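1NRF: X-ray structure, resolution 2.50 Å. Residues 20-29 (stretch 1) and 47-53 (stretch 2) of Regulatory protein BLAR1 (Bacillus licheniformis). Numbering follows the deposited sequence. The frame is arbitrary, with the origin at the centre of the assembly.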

# COMPACT_ATOMS: atom_id res chain seq x y z
N GLU A 20 -14.19 10.50 13.21
CA GLU A 20 -13.64 11.09 14.43
C GLU A 20 -12.29 11.71 14.07
O GLU A 20 -11.58 11.22 13.19
CB GLU A 20 -13.44 9.99 15.48
CG GLU A 20 -12.92 10.47 16.82
CD GLU A 20 -12.68 9.32 17.79
OE1 GLU A 20 -11.78 8.49 17.51
OE2 GLU A 20 -13.38 9.24 18.82
N TYR A 21 -11.93 12.79 14.74
CA TYR A 21 -10.67 13.44 14.46
C TYR A 21 -9.77 13.45 15.69
O TYR A 21 -10.24 13.63 16.81
CB TYR A 21 -10.92 14.86 13.97
CG TYR A 21 -11.60 14.91 12.63
CD1 TYR A 21 -10.86 14.85 11.45
CD2 TYR A 21 -12.99 14.96 12.53
CE1 TYR A 21 -11.47 14.84 10.20
CE2 TYR A 21 -13.62 14.95 11.28
CZ TYR A 21 -12.85 14.88 10.13
OH TYR A 21 -13.46 14.86 8.90
N GLU A 22 -8.48 13.24 15.47
CA GLU A 22 -7.51 13.24 16.56
C GLU A 22 -6.21 13.89 16.13
O GLU A 22 -5.95 14.08 14.94
CB GLU A 22 -7.25 11.83 17.05
CG GLU A 22 -8.41 11.25 17.82
CD GLU A 22 -8.12 9.88 18.37
OE1 GLU A 22 -7.08 9.72 19.05
OE2 GLU A 22 -8.93 8.96 18.13
N ASP A 23 -5.38 14.23 17.11
CA ASP A 23 -4.11 14.87 16.84
C ASP A 23 -2.95 13.93 17.14
O ASP A 23 -2.80 13.46 18.27
CB ASP A 23 -3.98 16.14 17.69
CG ASP A 23 -2.79 16.98 17.29
OD1 ASP A 23 -2.51 17.99 17.98
OD2 ASP A 23 -2.14 16.65 16.29
N TYR A 24 -2.13 13.66 16.13
CA TYR A 24 -0.99 12.78 16.29
C TYR A 24 0.28 13.46 15.80
O TYR A 24 1.29 12.80 15.53
CB TYR A 24 -1.21 11.49 15.51
CG TYR A 24 -2.45 10.73 15.92
CD1 TYR A 24 -2.61 10.26 17.22
CD2 TYR A 24 -3.46 10.47 15.00
CE1 TYR A 24 -3.74 9.53 17.58
CE2 TYR A 24 -4.59 9.75 15.35
CZ TYR A 24 -4.73 9.28 16.64
OH TYR A 24 -5.85 8.56 16.96
N SER A 25 0.22 14.78 15.70
CA SER A 25 1.35 15.59 15.26
C SER A 25 2.68 15.13 15.83
O SER A 25 3.64 14.90 15.09
CB SER A 25 1.14 17.05 15.67
OG SER A 25 0.05 17.63 14.98
N THR A 26 2.74 15.00 17.16
CA THR A 26 3.96 14.58 17.85
C THR A 26 4.57 13.29 17.32
O THR A 26 5.79 13.11 17.34
CB THR A 26 3.69 14.44 19.37
OG1 THR A 26 2.52 13.64 19.59
CG2 THR A 26 3.49 15.81 20.01
N PHE A 27 3.72 12.38 16.84
CA PHE A 27 4.21 11.13 16.29
C PHE A 27 4.88 11.39 14.95
O PHE A 27 5.84 10.72 14.58
CB PHE A 27 3.06 10.13 16.12
CG PHE A 27 2.52 9.61 17.42
CD1 PHE A 27 3.26 8.70 18.17
CD2 PHE A 27 1.30 10.05 17.91
CE1 PHE A 27 2.79 8.25 19.40
CE2 PHE A 27 0.82 9.60 19.13
CZ PHE A 27 1.56 8.70 19.87
N PHE A 28 4.38 12.39 14.22
CA PHE A 28 4.96 12.77 12.94
C PHE A 28 6.20 13.63 13.18
O PHE A 28 7.18 13.54 12.44
CB PHE A 28 3.92 13.53 12.10
CG PHE A 28 2.83 12.66 11.53
CD1 PHE A 28 2.80 12.37 10.17
CD2 PHE A 28 1.85 12.12 12.36
CE1 PHE A 28 1.81 11.55 9.64
CE2 PHE A 28 0.85 11.29 11.83
CZ PHE A 28 0.83 11.01 10.47
N ASP A 29 6.15 14.45 14.22
CA ASP A 29 7.26 15.34 14.58
C ASP A 29 8.54 14.55 14.85
O ASP A 29 9.63 15.02 14.54
CB ASP A 29 6.92 16.14 15.85
CG ASP A 29 5.72 17.04 15.67
OD1 ASP A 29 5.17 17.50 16.70
OD2 ASP A 29 5.32 17.31 14.51
N TYR A 47 -14.14 6.02 11.44
CA TYR A 47 -12.87 6.47 10.92
C TYR A 47 -12.25 7.37 11.97
O TYR A 47 -12.94 8.21 12.55
CB TYR A 47 -13.01 7.30 9.65
CG TYR A 47 -13.48 6.58 8.42
CD1 TYR A 47 -14.82 6.62 8.03
CD2 TYR A 47 -12.58 5.92 7.58
CE1 TYR A 47 -15.25 6.05 6.85
CE2 TYR A 47 -13.00 5.33 6.39
CZ TYR A 47 -14.34 5.41 6.03
OH TYR A 47 -14.77 4.89 4.84
N THR A 48 -10.96 7.17 12.22
CA THR A 48 -10.24 8.03 13.14
C THR A 48 -9.15 8.61 12.26
O THR A 48 -8.32 7.87 11.73
CB THR A 48 -9.60 7.25 14.28
OG1 THR A 48 -10.61 6.54 15.01
CG2 THR A 48 -8.90 8.21 15.24
N ILE A 49 -9.17 9.92 12.06
CA ILE A 49 -8.16 10.51 11.22
C ILE A 49 -7.51 11.78 11.70
O ILE A 49 -8.14 12.65 12.29
CB ILE A 49 -8.68 10.77 9.78
CG1 ILE A 49 -9.97 11.58 9.83
CG2 ILE A 49 -8.90 9.45 9.07
CD1 ILE A 49 -10.57 11.80 8.45
N TYR A 50 -6.21 11.85 11.45
CA TYR A 50 -5.39 13.00 11.80
C TYR A 50 -5.04 13.73 10.50
O TYR A 50 -4.61 13.10 9.52
CB TYR A 50 -4.11 12.54 12.51
CG TYR A 50 -3.04 13.60 12.55
CD1 TYR A 50 -1.82 13.40 11.90
CD2 TYR A 50 -3.27 14.84 13.14
CE1 TYR A 50 -0.87 14.39 11.84
CE2 TYR A 50 -2.32 15.85 13.09
CZ TYR A 50 -1.12 15.62 12.43
OH TYR A 50 -0.18 16.62 12.35
N ASN A 51 -5.24 15.05 10.51
CA ASN A 51 -4.96 15.92 9.37
C ASN A 51 -5.86 15.57 8.18
O ASN A 51 -5.43 14.90 7.24
CB ASN A 51 -3.49 15.79 8.96
CG ASN A 51 -3.04 16.89 8.04
OD1 ASN A 51 -3.86 17.56 7.40
ND2 ASN A 51 -1.73 17.08 7.94
N ARG A 52 -7.10 16.05 8.23
CA ARG A 52 -8.07 15.78 7.18
C ARG A 52 -7.62 16.16 5.77
O ARG A 52 -7.94 15.48 4.79
CB ARG A 52 -9.41 16.48 7.49
CG ARG A 52 -10.56 15.93 6.65
CD ARG A 52 -11.90 16.60 6.93
NE ARG A 52 -12.98 15.93 6.19
CZ ARG A 52 -13.07 15.88 4.86
NH1 ARG A 52 -12.15 16.46 4.11
NH2 ARG A 52 -14.08 15.24 4.28
N LYS A 53 -6.88 17.26 5.66
CA LYS A 53 -6.41 17.74 4.37
C LYS A 53 -5.52 16.71 3.67
O LYS A 53 -5.78 16.33 2.54
CB LYS A 53 -5.67 19.07 4.56
CG LYS A 53 -5.37 19.83 3.27
CD LYS A 53 -4.76 21.19 3.59
CE LYS A 53 -4.49 21.99 2.32
NZ LYS A 53 -3.56 21.27 1.40
O HOH W 1 -6.35 16.70 13.05

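Two segments of the BLAR1 chain meet as parallel strands, Glu20 pairing with Thr48 and Tyr21 with Ile49, and then part company in a cluster of side chains around Tyr50; together they bury 595 Å². Within these stretches the ladder is first met at Glu20, which uses both of its backbone polar groups: its N donates to Tyr47 O (2.7 Å), and its O accepts from Ile49 N (3.0 Å). One residue thus brackets Thr48, as expected of a parallel register. The side chains of Glu20 and Thr48 lie on the same face of the sheet, where Thr48 OG1 gives a weak hydrogen bond to Glu20 OE1 (3.4 Å).

Tyr21 and Ile49 occupy the other face. The phenol ring runs alongside the isoleucine, with Tyr21 CE1 3.6 Å from Ile49 CG1, an apolar contact, and the hydroxyl reaches on beyond the strand to Arg52, whose NE donates a weak bond to Tyr21 OH (3.0 Å, angle 123°). The main chain adds a CA-H...O contact from Tyr21 CA to Ile49 O (3.4 Å). That same carbonyl oxygen accepts from Glu22 N (3.3 Å, angle 162°), extending the backbone bonding by one residue.

At Glu22 the pattern loosens. Its O takes no direct N-H from stretch 2; instead it lies 3.4 Å from Tyr50 CA in a CA-H...O contact, and a water donates to Glu22 O (3.3 Å) while accepting from Asn51 N (3.2 Å), bridging the gap. Its carboxylate comes close to the methyl of Thr48, with Glu22 OE2 3.0 Å from Thr48 CG2, while OE1 receives a weak bond from Tyr24 OH (2.7 Å).

Asp23 points its CA-to-CB bond away from stretch 2, yet its carboxylate comes back toward stretch 2, Asp23 OD2 lying 3.3 Å from Tyr50 CE2; the same oxygen, Asp23 OD2, accepts from both Ser25 N (3.1 Å) and Ser25 OG (2.7 Å), tying down the turn into the helix. Tyr24, at the N-cap position, brings its ring to the base of the Tyr50 side chain, Tyr24 CD2 lying 3.3 Å from Tyr50 CB, an apolar contact.

Ser25 provides the polar anchor of this cluster. Tyr50 OH donates to Ser25 OG (2.8 Å), and because Ser25 OG in turn donates to Asp23 OD2, the three side chains form a short relay ending on a carboxylate. The backbone nitrogens of Tyr24 and Ser25 sit over one face of the Tyr50 ring. Thr26 and Phe27 make no contact with stretch 2, but one helical turn after Tyr24, Phe28 points toward it and meets Tyr50 obliquely, with ring planes at 51° and Phe28 CE2 3.4 Å from Tyr50 CD1.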